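Local atomic coordinates of Phthiocerol/phenolphthiocerol synthesis polyketide synthase type I PpsC (Mycobacterium tuberculosis, PDB entry 5NJI), a protein that probably dehydrates beta-hydroxyacyl intermediates in phthiocerol and phenolphthiocerol synthesis, its dehydratase domain here binding a dodec-2-enoyl-CoA thioester. Residues A[60-65]-A[259-264]; A[178-181]-A[186-189]; A[192-197]-A[229-234]. The protein carries 1 engineered substitution. All blocks are in the same frame, centred on the assembly; numbering follows the deposited sequence.

The three contacts illustrate how a double-hotdog dehydratase assembles one acyl tunnel from pieces far apart in sequence. Contact 1 joins residues 60-65 to 259-264 and so spans the other two, which follow one another along the chain: contact 2 closes at 189 before contact 3 opens at 192. Contacts 1 and 2, with centres about 9 Å apart, share a small sheet in which strands 60-62 and 185-187 are neighbours; the centre of contact 3 is about 11 Å from that of contact 2 and about 16 Å from that of contact 1. Each contributes residues to the ligand pocket, so short-range and long-range packing meet around a single bound enoyl chain.

Contact 1 of 3, residues A[60-65]-A[259-264]; sequences FVIDDL and SALVVP. Engineered in segment 60-65: Phe60 (natural residue His). With 8Z2 (~{S}-[2-[3-[[(2~{R})-4-[[[(2~{R},3~{S},4~{R},5~{R})-5-(6-aminopurin-9-yl)-4-oxidanyl-3-phosphonooxy-oxolan-2-yl]methoxy-oxidanyl-phosphoryl]oxy-oxidanyl-phosphoryl]oxy-3,3-dimethyl-2-oxidanyl-butanoyl]amino]propanoylamino]ethyl] (~{E})-dodec-2-enethioate), chain B.
Ile62 and Leu261 bring the two segments closest, with their CA atoms 8.9 Å apart, too far for the backbones to pair; side chains alone span the gap. In this double-hotdog fold, 60-62 is the central strand of a small three-stranded antiparallel sheet, between 65-66 and 185-187, and turns back through a type I' beta turn from Ile62 to Leu65, while 262-264 begins the long strand 262-272. The turn is closed by reciprocal backbone bonds between Ile62 and Leu65. Across the contact, Ile62 and Leu261 meet at about a right angle, CG2 of Ile62 lying 3.8 Å from CD2 of Leu261. The other branch of Ile62 runs deeper: with CG1 anti to the carbonyl carbon (chi1 -61°), it carries CD1 to 3.7 Å from the thioester S of the ligand and, more loosely, toward CG1 of Val263. Phe60, an engineered replacement of the natural His, presents its ring edge to the enoyl group, CZ sitting 3.6 Å from ligand CA2. Val262 packs against the far end of the acyl chain, where its CG2 comes 3.7 Å from C12. Ligand NP1, in the pantetheine arm, donates to Pro264 O at 3.0 Å with an N-H...O angle of 146°.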
loop_
_atom_site.group_PDB
_atom_site.type_symbol
_atom_site.label_atom_id
_atom_site.label_comp_id
_atom_site.label_asym_id
_atom_site.label_seq_id
_atom_site.Cartn_x
_atom_site.Cartn_y
_atom_site.Cartn_z
ATOM N N PHE A 60 4.958 -2.665 -11.467
ATOM C CA PHE A 60 5.161 -3.386 -10.215
ATOM C C PHE A 60 5.367 -4.862 -10.530
ATOM O O PHE A 60 4.409 -5.575 -10.837
ATOM C CB PHE A 60 4.000 -3.192 -9.253
ATOM C CG PHE A 60 4.374 -3.525 -7.844
ATOM C CD1 PHE A 60 4.948 -2.567 -7.027
ATOM C CD2 PHE A 60 4.245 -4.815 -7.372
ATOM C CE1 PHE A 60 5.315 -2.877 -5.746
ATOM C CE2 PHE A 60 4.623 -5.138 -6.095
ATOM C CZ PHE A 60 5.174 -4.162 -5.280
ATOM N N VAL A 61 6.611 -5.302 -10.464
ATOM C CA VAL A 61 7.021 -6.608 -10.960
ATOM C C VAL A 61 7.802 -7.338 -9.879
ATOM O O VAL A 61 8.612 -6.741 -9.164
ATOM C CB VAL A 61 7.856 -6.449 -12.241
ATOM C CG1 VAL A 61 8.488 -7.774 -12.671
ATOM C CG2 VAL A 61 6.991 -5.854 -13.351
ATOM N N ILE A 62 7.532 -8.631 -9.736
ATOM C CA ILE A 62 8.281 -9.507 -8.844
ATOM C C ILE A 62 8.709 -10.723 -9.652
ATOM O O ILE A 62 7.863 -11.413 -10.232
ATOM C CB ILE A 62 7.463 -9.932 -7.616
ATOM C CG1 ILE A 62 7.063 -8.706 -6.793
ATOM C CG2 ILE A 62 8.271 -10.923 -6.766
ATOM C CD1 ILE A 62 6.351 -9.019 -5.512
ATOM N N ASP A 63 10.013 -10.963 -9.736
ATOM C CA ASP A 63 10.520 -12.122 -10.479
ATOM C C ASP A 63 9.936 -12.154 -11.894
ATOM O O ASP A 63 9.454 -13.187 -12.372
ATOM C CB ASP A 63 10.206 -13.428 -9.738
ATOM C CG ASP A 63 10.989 -13.582 -8.444
ATOM O OD1 ASP A 63 12.005 -12.880 -8.264
ATOM O OD2 ASP A 63 10.589 -14.427 -7.610
ATOM N N ASP A 64 9.977 -10.989 -12.550
ATOM C CA ASP A 64 9.538 -10.766 -13.931
ATOM C C ASP A 64 8.024 -10.755 -14.124
ATOM O O ASP A 64 7.557 -10.412 -15.216
ATOM C CB ASP A 64 10.133 -11.817 -14.879
ATOM C CG ASP A 64 11.629 -11.671 -15.046
ATOM O OD1 ASP A 64 12.115 -10.517 -15.067
ATOM O OD2 ASP A 64 12.311 -12.712 -15.159
ATOM N N LEU A 65 7.247 -11.090 -13.101
ATOM C CA LEU A 65 5.789 -11.138 -13.234
ATOM C C LEU A 65 5.148 -9.887 -12.646
ATOM O O LEU A 65 5.531 -9.436 -11.563
ATOM C CB LEU A 65 5.195 -12.367 -12.535
ATOM C CG LEU A 65 5.748 -13.731 -12.931
ATOM C CD1 LEU A 65 4.963 -14.804 -12.198
ATOM C CD2 LEU A 65 5.681 -13.932 -14.423
ATOM N N SER A 259 19.853 -11.046 -2.829
ATOM C CA SER A 259 19.386 -11.315 -1.476
ATOM C C SER A 259 17.961 -11.873 -1.477
ATOM O O SER A 259 17.422 -12.233 -2.524
ATOM C CB SER A 259 19.462 -10.039 -0.634
ATOM O OG SER A 259 18.711 -8.990 -1.220
ATOM N N ALA A 260 17.357 -11.952 -0.296
ATOM C CA ALA A 260 16.050 -12.573 -0.142
ATOM C C ALA A 260 14.934 -11.582 -0.443
ATOM O O ALA A 260 15.053 -10.376 -0.200
ATOM C CB ALA A 260 15.871 -13.127 1.270
ATOM N N LEU A 261 13.835 -12.116 -0.955
ATOM C CA LEU A 261 12.656 -11.322 -1.270
ATOM C C LEU A 261 11.827 -11.106 -0.012
ATOM O O LEU A 261 11.471 -12.062 0.680
ATOM C CB LEU A 261 11.820 -12.032 -2.329
ATOM C CG LEU A 261 10.477 -11.417 -2.718
ATOM C CD1 LEU A 261 10.674 -10.114 -3.445
ATOM C CD2 LEU A 261 9.672 -12.384 -3.563
ATOM N N VAL A 262 11.508 -9.851 0.269
ATOM C CA VAL A 262 10.799 -9.466 1.474
ATOM C C VAL A 262 9.483 -8.854 1.027
ATOM O O VAL A 262 9.479 -7.839 0.321
ATOM C CB VAL A 262 11.631 -8.484 2.311
ATOM C CG1 VAL A 262 10.823 -7.939 3.473
ATOM C CG2 VAL A 262 12.896 -9.187 2.786
ATOM N N VAL A 263 8.372 -9.486 1.394
ATOM C CA VAL A 263 7.083 -8.973 0.935
ATOM C C VAL A 263 6.137 -8.746 2.107
ATOM O O VAL A 263 6.128 -9.519 3.081
ATOM C CB VAL A 263 6.438 -9.886 -0.124
ATOM C CG1 VAL A 263 7.390 -10.072 -1.311
ATOM C CG2 VAL A 263 6.000 -11.233 0.446
ATOM N N PRO A 264 5.326 -7.694 2.043
ATOM C CA PRO A 264 4.326 -7.470 3.077
ATOM C C PRO A 264 3.279 -8.557 3.060
ATOM O O PRO A 264 2.830 -8.986 1.993
ATOM C CB PRO A 264 3.722 -6.112 2.707
ATOM C CG PRO A 264 4.710 -5.474 1.818
ATOM C CD PRO A 264 5.336 -6.592 1.064
HETATM C C2 8Z2 B . -6.737 -16.215 7.614
HETATM C C4 8Z2 B . -5.094 -17.585 6.663
HETATM C C5 8Z2 B . -6.020 -18.454 6.331
HETATM C C6 8Z2 B . -7.277 -18.251 6.634
HETATM C C8 8Z2 B . -4.180 -19.257 5.665
HETATM C C10 8Z2 B . 12.459 -4.410 2.316
HETATM C C11 8Z2 B . 13.108 -4.623 3.624
HETATM C C12 8Z2 B . 14.032 -5.778 3.562
HETATM N N9 8Z2 B . -3.957 -18.058 6.194
HETATM N N7 8Z2 B . -5.456 -19.453 5.702
HETATM N N3 8Z2 B . -5.425 -16.452 7.309
HETATM N N1 8Z2 B . -7.672 -17.151 7.277
HETATM N N6 8Z2 B . -8.085 -19.204 6.243
HETATM C "C1'" 8Z2 B . -2.893 -16.948 6.648
HETATM C "C2'" 8Z2 B . -2.683 -17.387 8.047
HETATM O "O2'" 8Z2 B . -2.792 -16.111 8.663
HETATM C "C3'" 8Z2 B . -1.240 -18.109 7.967
HETATM O "O3'" 8Z2 B . -1.110 -19.012 9.104
HETATM C "C4'" 8Z2 B . -0.467 -16.705 7.496
HETATM O "O4'" 8Z2 B . -1.416 -16.368 6.381
HETATM C "C5'" 8Z2 B . 0.935 -16.574 6.921
HETATM O "O5'" 8Z2 B . 1.166 -17.225 5.729
HETATM P P1 8Z2 B . 0.995 -18.667 5.451
HETATM O O11 8Z2 B . -0.400 -18.626 5.028
HETATM O O12 8Z2 B . 0.974 -19.598 6.608
HETATM O O6 8Z2 B . 2.025 -19.259 4.225
HETATM P P2 8Z2 B . 1.437 -19.577 2.756
HETATM O O21 8Z2 B . -0.147 -19.666 2.718
HETATM O O22 8Z2 B . 1.808 -20.632 1.903
HETATM O O7 8Z2 B . 2.015 -18.184 2.127
HETATM C CPA 8Z2 B . 2.957 -17.256 2.692
HETATM C CPB 8Z2 B . 3.079 -16.153 1.606
HETATM C CP8 8Z2 B . 1.656 -15.627 1.349
HETATM C CP7 8Z2 B . 3.967 -15.029 2.032
HETATM C CP9 8Z2 B . 3.642 -16.787 0.339
HETATM O OP3 8Z2 B . 1.219 -15.128 2.551
HETATM C CP6 8Z2 B . 1.556 -14.528 0.259
HETATM O OP2 8Z2 B . 1.886 -14.793 -0.840
HETATM N NP2 8Z2 B . 0.928 -13.404 0.569
HETATM C CP5 8Z2 B . 0.671 -12.294 -0.322
HETATM C CP4 8Z2 B . 1.786 -11.273 -0.202
HETATM C CP3 8Z2 B . 1.481 -10.114 -1.178
HETATM O OP1 8Z2 B . 0.792 -10.297 -2.122
HETATM N NP1 8Z2 B . 2.022 -8.945 -0.933
HETATM C CP2 8Z2 B . 1.769 -7.794 -1.746
HETATM C CP1 8Z2 B . 2.533 -7.836 -3.021
HETATM S S 8Z2 B . 4.322 -7.688 -2.721
HETATM P P3 8Z2 B . -2.308 -20.301 9.144
HETATM O O31 8Z2 B . -2.338 -20.774 7.523
HETATM O O32 8Z2 B . -3.656 -19.950 9.331
HETATM O O33 8Z2 B . -2.074 -21.509 9.941
HETATM C CA1 8Z2 B . 4.459 -6.204 -2.361
HETATM C CA2 8Z2 B . 5.843 -5.738 -2.103
HETATM O OA1 8Z2 B . 3.608 -5.377 -2.269
HETATM C CA3 8Z2 B . 6.026 -4.328 -1.700
HETATM C CA4 8Z2 B . 7.400 -3.886 -1.400
HETATM C CA5 8Z2 B . 7.460 -2.523 -0.760
HETATM C CA6 8Z2 B . 8.900 -2.165 -0.424
HETATM C CA7 8Z2 B . 9.383 -2.902 0.847
HETATM C CA8 8Z2 B . 10.893 -2.952 0.958
HETATM C CA9 8Z2 B . 11.422 -3.353 2.362
#

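Contact 2 of 3, residues A[178-181]-A[186-189]; sequences QRLR and QHGP
Leu180 and His187 make the inner half of this contact: CD1 of Leu180 reaches the imidazole at its ND1 and CE1, 3.9 Å from each, approaching the ring at a slant. A chi1 of -66° sets CG of Leu180 beside the backbone N, which sends the isobutyl group off helix 173-182 toward both the histidine and the bound ligand that it also touches. At the outer half, CG of Arg181 rests 4.2 Å from CA of Gln186, so the aliphatic part of the arginine lies against the strand backbone. Its guanidinium then folds back, with Gln178 N over one face, offset toward the rim, and Arg181 NH1 donates to a water 2.9 Å away. That water in turn donates to His187 O at 2.8 Å, bridging helix and strand. The contact joins helix 173-182 to strand 185-187, which follows it almost at once in the double-hotdog fold. In the next shell, the amide of Gln186 faces the turn at 62-65, where OE1 accepts from Asp64 N. NE2 of His187 makes a weak hydrogen bond with Asp230 OD2, and the ring of the engineered Phe60 packs steeply against the imidazole. Gln192 NE2 also donates to His187 O. That carbonyl therefore accepts two hydrogen bonds, one from water and one from an amide, consistent with a well-fixed peptide behind the buried imidazole.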
loop_
_atom_site.group_PDB
_atom_site.type_symbol
_atom_site.label_atom_id
_atom_site.label_comp_id
_atom_site.label_asym_id
_atom_site.label_seq_id
_atom_site.Cartn_x
_atom_site.Cartn_y
_atom_site.Cartn_z
ATOM N N GLN A 178 18.614 -0.814 -6.620
ATOM C CA GLN A 178 19.445 -1.954 -7.011
ATOM C C GLN A 178 19.298 -3.108 -6.027
ATOM O O GLN A 178 19.183 -4.269 -6.434
ATOM C CB GLN A 178 20.912 -1.534 -7.105
ATOM C CG GLN A 178 21.298 -0.914 -8.428
ATOM C CD GLN A 178 22.795 -0.773 -8.580
ATOM O OE1 GLN A 178 23.486 -1.728 -8.941
ATOM N NE2 GLN A 178 23.309 0.418 -8.294
ATOM N N ARG A 179 19.333 -2.817 -4.720
ATOM C CA ARG A 179 19.160 -3.868 -3.719
ATOM C C ARG A 179 17.813 -4.557 -3.891
ATOM O O ARG A 179 17.725 -5.792 -3.874
ATOM C CB ARG A 179 19.292 -3.297 -2.305
ATOM C CG ARG A 179 20.719 -3.296 -1.761
ATOM C CD ARG A 179 20.757 -3.171 -0.237
ATOM N NE ARG A 179 19.884 -2.120 0.268
ATOM C CZ ARG A 179 20.183 -0.825 0.274
ATOM N NH1 ARG A 179 21.347 -0.400 -0.202
ATOM N NH2 ARG A 179 19.310 0.051 0.760
ATOM N N LEU A 180 16.752 -3.772 -4.088
ATOM C CA LEU A 180 15.425 -4.348 -4.280
ATOM C C LEU A 180 15.371 -5.224 -5.529
ATOM O O LEU A 180 14.831 -6.333 -5.485
ATOM C CB LEU A 180 14.382 -3.230 -4.338
ATOM C CG LEU A 180 14.168 -2.427 -3.056
ATOM C CD1 LEU A 180 13.278 -1.182 -3.273
ATOM C CD2 LEU A 180 13.567 -3.294 -1.977
ATOM N N ARG A 181 15.947 -4.765 -6.646
ATOM C CA ARG A 181 15.943 -5.577 -7.864
ATOM C C ARG A 181 16.736 -6.861 -7.678
ATOM O O ARG A 181 16.352 -7.917 -8.197
ATOM C CB ARG A 181 16.509 -4.785 -9.041
ATOM C CG ARG A 181 15.578 -3.709 -9.578
ATOM C CD ARG A 181 16.063 -3.180 -10.925
ATOM N NE ARG A 181 17.369 -2.537 -10.812
ATOM C CZ ARG A 181 17.557 -1.244 -10.565
ATOM N NH1 ARG A 181 16.522 -0.426 -10.407
ATOM N NH2 ARG A 181 18.788 -0.764 -10.475
ATOM N N GLN A 186 11.105 -5.527 -8.621
ATOM C CA GLN A 186 11.472 -4.742 -9.795
ATOM C C GLN A 186 10.469 -3.596 -9.985
ATOM O O GLN A 186 9.493 -3.703 -10.731
ATOM C CB GLN A 186 11.535 -5.645 -11.030
ATOM C CG GLN A 186 12.540 -6.805 -10.903
ATOM C CD GLN A 186 12.170 -7.999 -11.776
ATOM O OE1 GLN A 186 11.680 -9.009 -11.282
ATOM N NE2 GLN A 186 12.403 -7.882 -13.079
ATOM N N HIS A 187 10.729 -2.486 -9.317
ATOM C CA HIS A 187 9.897 -1.300 -9.455
ATOM C C HIS A 187 10.234 -0.572 -10.750
ATOM O O HIS A 187 11.375 -0.133 -10.940
ATOM C CB HIS A 187 10.120 -0.338 -8.289
ATOM C CG HIS A 187 9.641 -0.831 -6.957
ATOM N ND1 HIS A 187 10.486 -1.370 -6.013
ATOM C CD2 HIS A 187 8.412 -0.804 -6.387
ATOM C CE1 HIS A 187 9.798 -1.672 -4.927
ATOM N NE2 HIS A 187 8.538 -1.326 -5.123
ATOM N N GLY A 188 9.243 -0.392 -11.617
ATOM C CA GLY A 188 9.421 0.418 -12.796
ATOM C C GLY A 188 9.303 1.900 -12.489
ATOM O O GLY A 188 9.140 2.321 -11.343
ATOM N N PRO A 189 9.373 2.725 -13.539
ATOM C CA PRO A 189 9.491 4.180 -13.315
ATOM C C PRO A 189 8.370 4.787 -12.486
ATOM O O PRO A 189 8.608 5.717 -11.703
ATOM C CB PRO A 189 9.505 4.737 -14.743
ATOM C CG PRO A 189 10.098 3.636 -15.561
ATOM C CD PRO A 189 9.603 2.361 -14.952
HETATM O O HOH W 1 13.782 -0.714 -9.662
#

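Contact 3 of 3, residues A[192-197]-A[229-234]; sequences QGIVGL and MDIALQ. With 8Z2 (~{S}-[2-[3-[[(2~{R})-4-[[[(2~{R},3~{S},4~{R},5~{R})-5-(6-aminopurin-9-yl)-4-oxidanyl-3-phosphonooxy-oxolan-2-yl]methoxy-oxidanyl-phosphoryl]oxy-oxidanyl-phosphoryl]oxy-3,3-dimethyl-2-oxidanyl-butanoyl]amino]propanoylamino]ethyl] (~{E})-dodec-2-enethioate), chain B.
Gly193 and Ile231 approach to 5.8 Å between CA atoms, where the lead-in to strand 194-200 runs close over helix 226-234. With no side chain on Gly193, the isoleucine lies directly on the backbone, its CD1 3.8 Å from Gly193 CA and its CG2 just as near the carbonyl carbon. Ile194 extends the packing along the helix. Its CG1 takes the place next to the backbone N (chi1 -70°), leading CD1 past Ile231 to the base of Gln234, 3.6 Å from its CB, the two side chains sliding past each other in opposite directions. CG1 of Ile194 also stands 4.1 Å from Ile231 CG2. This is hotdog architecture, a helix wrapped by a curved antiparallel sheet; further along the same segment the strand carries a classic beta bulge, Val195 and Gly196 both facing Gln208. The amide of the buried Gln234 is gripped at both ends. OE1 accepts from Tyr177 OH, which in turn accepts from Ile194 N, so that a tyrosine of helix 173-182 links the strand to helix 226-234. Gln234 NE2 bonds to Phe191 O and, within the helix, to Asp230 OD2 at 3.0 Å, nearly straight at 167°. It meets that oxygen on its anti side, tilted 24° from the carboxylate plane. The other oxygen, Asp230 OD1, faces the acyl chain, 3.5 Å from ligand CA5, while CA of Gln234 stands 3.8 Å from ligand CA6.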
loop_
_atom_site.group_PDB
_atom_site.type_symbol
_atom_site.label_atom_id
_atom_site.label_comp_id
_atom_site.label_asym_id
_atom_site.label_seq_id
_atom_site.Cartn_x
_atom_site.Cartn_y
_atom_site.Cartn_z
ATOM N N GLN A 192 9.345 4.649 -8.831
ATOM C CA GLN A 192 10.669 5.104 -8.408
ATOM C C GLN A 192 10.575 6.532 -7.872
ATOM O O GLN A 192 11.094 7.500 -8.441
ATOM C CB GLN A 192 11.652 4.989 -9.566
ATOM C CG GLN A 192 12.018 3.536 -9.907
ATOM C CD GLN A 192 12.798 3.416 -11.206
ATOM O OE1 GLN A 192 13.413 4.381 -11.650
ATOM N NE2 GLN A 192 12.756 2.237 -11.835
ATOM N N GLY A 193 9.909 6.639 -6.729
ATOM C CA GLY A 193 9.634 7.912 -6.102
ATOM C C GLY A 193 10.575 8.341 -5.002
ATOM O O GLY A 193 10.440 9.458 -4.512
ATOM N N ILE A 194 11.528 7.516 -4.603
ATOM C CA ILE A 194 12.507 7.948 -3.614
ATOM C C ILE A 194 13.603 8.719 -4.342
ATOM O O ILE A 194 14.301 8.169 -5.199
ATOM C CB ILE A 194 13.060 6.752 -2.832
ATOM C CG1 ILE A 194 11.946 6.220 -1.915
ATOM C CG2 ILE A 194 14.255 7.165 -2.006
ATOM C CD1 ILE A 194 12.309 5.044 -1.085
ATOM N N VAL A 195 13.746 10.000 -4.014
ATOM C CA VAL A 195 14.706 10.859 -4.698
ATOM C C VAL A 195 15.774 11.394 -3.768
ATOM O O VAL A 195 16.750 11.988 -4.250
ATOM C CB VAL A 195 14.012 12.017 -5.448
ATOM C CG1 VAL A 195 13.165 11.445 -6.539
ATOM C CG2 VAL A 195 13.179 12.881 -4.518
ATOM N N GLY A 196 15.637 11.189 -2.474
ATOM C CA GLY A 196 16.714 11.447 -1.536
ATOM C C GLY A 196 16.559 10.499 -0.376
ATOM O O GLY A 196 15.445 10.094 -0.036
ATOM N N LEU A 197 17.679 10.138 0.238
ATOM C CA LEU A 197 17.651 9.052 1.196
ATOM C C LEU A 197 18.762 9.249 2.213
ATOM O O LEU A 197 19.848 9.709 1.860
ATOM C CB LEU A 197 17.783 7.718 0.448
ATOM C CG LEU A 197 17.526 6.405 1.166
ATOM C CD1 LEU A 197 16.132 6.382 1.794
ATOM C CD2 LEU A 197 17.676 5.279 0.173
ATOM N N MET A 229 1.791 5.185 -1.360
ATOM C CA MET A 229 1.884 4.312 -0.216
ATOM C C MET A 229 3.079 3.331 -0.448
ATOM O O MET A 229 3.842 3.133 0.399
ATOM C CB MET A 229 0.625 3.489 0.113
ATOM C CG MET A 229 0.808 2.558 1.281
ATOM S SD MET A 229 -0.802 1.927 1.702
ATOM C CE MET A 229 -0.360 0.736 2.914
ATOM N N ASP A 230 3.175 2.706 -1.627
ATOM C CA ASP A 230 4.290 1.808 -1.852
ATOM C C ASP A 230 5.621 2.541 -1.733
ATOM O O ASP A 230 6.570 2.003 -1.154
ATOM C CB ASP A 230 4.181 1.132 -3.222
ATOM C CG ASP A 230 5.192 0.005 -3.375
ATOM O OD1 ASP A 230 4.943 -1.086 -2.808
ATOM O OD2 ASP A 230 6.251 0.212 -4.016
ATOM N N ILE A 231 5.714 3.754 -2.296
ATOM C CA ILE A 231 6.942 4.544 -2.208
ATOM C C ILE A 231 7.299 4.793 -0.754
ATOM O O ILE A 231 8.454 4.639 -0.341
ATOM C CB ILE A 231 6.787 5.864 -2.995
ATOM C CG1 ILE A 231 6.775 5.605 -4.498
ATOM C CG2 ILE A 231 7.919 6.854 -2.650
ATOM C CD1 ILE A 231 6.144 6.757 -5.307
ATOM N N ALA A 232 6.306 5.137 0.059
ATOM C CA ALA A 232 6.566 5.294 1.489
ATOM C C ALA A 232 7.124 4.012 2.104
ATOM O O ALA A 232 8.073 4.059 2.890
ATOM C CB ALA A 232 5.294 5.720 2.216
ATOM N N LEU A 233 6.562 2.852 1.753
ATOM C CA LEU A 233 7.045 1.572 2.283
ATOM C C LEU A 233 8.462 1.241 1.831
ATOM O O LEU A 233 9.196 0.568 2.557
ATOM C CB LEU A 233 6.116 0.437 1.847
ATOM C CG LEU A 233 4.663 0.511 2.311
ATOM C CD1 LEU A 233 3.886 -0.644 1.697
ATOM C CD2 LEU A 233 4.583 0.478 3.838
ATOM N N GLN A 234 8.851 1.677 0.629
ATOM C CA GLN A 234 10.180 1.392 0.114
ATOM C C GLN A 234 11.258 1.910 1.047
ATOM O O GLN A 234 12.373 1.385 1.042
ATOM C CB GLN A 234 10.360 2.025 -1.256
ATOM C CG GLN A 234 9.557 1.399 -2.369
ATOM C CD GLN A 234 9.576 2.272 -3.601
ATOM O OE1 GLN A 234 10.427 3.139 -3.739
ATOM N NE2 GLN A 234 8.608 2.071 -4.494
HETATM C C2 8Z2 B . -6.737 -16.215 7.614
HETATM C C4 8Z2 B . -5.094 -17.585 6.663
HETATM C C5 8Z2 B . -6.020 -18.454 6.331
HETATM C C6 8Z2 B . -7.277 -18.251 6.634
HETATM C C8 8Z2 B . -4.180 -19.257 5.665
HETATM C C10 8Z2 B . 12.459 -4.410 2.316
HETATM C C11 8Z2 B . 13.108 -4.623 3.624
HETATM C C12 8Z2 B . 14.032 -5.778 3.562
HETATM N N9 8Z2 B . -3.957 -18.058 6.194
HETATM N N7 8Z2 B . -5.456 -19.453 5.702
HETATM N N3 8Z2 B . -5.425 -16.452 7.309
HETATM N N1 8Z2 B . -7.672 -17.151 7.277
HETATM N N6 8Z2 B . -8.085 -19.204 6.243
HETATM C "C1'" 8Z2 B . -2.893 -16.948 6.648
HETATM C "C2'" 8Z2 B . -2.683 -17.387 8.047
HETATM O "O2'" 8Z2 B . -2.792 -16.111 8.663
HETATM C "C3'" 8Z2 B . -1.240 -18.109 7.967
HETATM O "O3'" 8Z2 B . -1.110 -19.012 9.104
HETATM C "C4'" 8Z2 B . -0.467 -16.705 7.496
HETATM O "O4'" 8Z2 B . -1.416 -16.368 6.381
HETATM C "C5'" 8Z2 B . 0.935 -16.574 6.921
HETATM O "O5'" 8Z2 B . 1.166 -17.225 5.729
HETATM P P1 8Z2 B . 0.995 -18.667 5.451
HETATM O O11 8Z2 B . -0.400 -18.626 5.028
HETATM O O12 8Z2 B . 0.974 -19.598 6.608
HETATM O O6 8Z2 B . 2.025 -19.259 4.225
HETATM P P2 8Z2 B . 1.437 -19.577 2.756
HETATM O O21 8Z2 B . -0.147 -19.666 2.718
HETATM O O22 8Z2 B . 1.808 -20.632 1.903
HETATM O O7 8Z2 B . 2.015 -18.184 2.127
HETATM C CPA 8Z2 B . 2.957 -17.256 2.692
HETATM C CPB 8Z2 B . 3.079 -16.153 1.606
HETATM C CP8 8Z2 B . 1.656 -15.627 1.349
HETATM C CP7 8Z2 B . 3.967 -15.029 2.032
HETATM C CP9 8Z2 B . 3.642 -16.787 0.339
HETATM O OP3 8Z2 B . 1.219 -15.128 2.551
HETATM C CP6 8Z2 B . 1.556 -14.528 0.259
HETATM O OP2 8Z2 B . 1.886 -14.793 -0.840
HETATM N NP2 8Z2 B . 0.928 -13.404 0.569
HETATM C CP5 8Z2 B . 0.671 -12.294 -0.322
HETATM C CP4 8Z2 B . 1.786 -11.273 -0.202
HETATM C CP3 8Z2 B . 1.481 -10.114 -1.178
HETATM O OP1 8Z2 B . 0.792 -10.297 -2.122
HETATM N NP1 8Z2 B . 2.022 -8.945 -0.933
HETATM C CP2 8Z2 B . 1.769 -7.794 -1.746
HETATM C CP1 8Z2 B . 2.533 -7.836 -3.021
HETATM S S 8Z2 B . 4.322 -7.688 -2.721
HETATM P P3 8Z2 B . -2.308 -20.301 9.144
HETATM O O31 8Z2 B . -2.338 -20.774 7.523
HETATM O O32 8Z2 B . -3.656 -19.950 9.331
HETATM O O33 8Z2 B . -2.074 -21.509 9.941
HETATM C CA1 8Z2 B . 4.459 -6.204 -2.361
HETATM C CA2 8Z2 B . 5.843 -5.738 -2.103
HETATM O OA1 8Z2 B . 3.608 -5.377 -2.269
HETATM C CA3 8Z2 B . 6.026 -4.328 -1.700
HETATM C CA4 8Z2 B . 7.400 -3.886 -1.400
HETATM C CA5 8Z2 B . 7.460 -2.523 -0.760
HETATM C CA6 8Z2 B . 8.900 -2.165 -0.424
HETATM C CA7 8Z2 B . 9.383 -2.902 0.847
HETATM C CA8 8Z2 B . 10.893 -2.952 0.958
HETATM C CA9 8Z2 B . 11.422 -3.353 2.362
#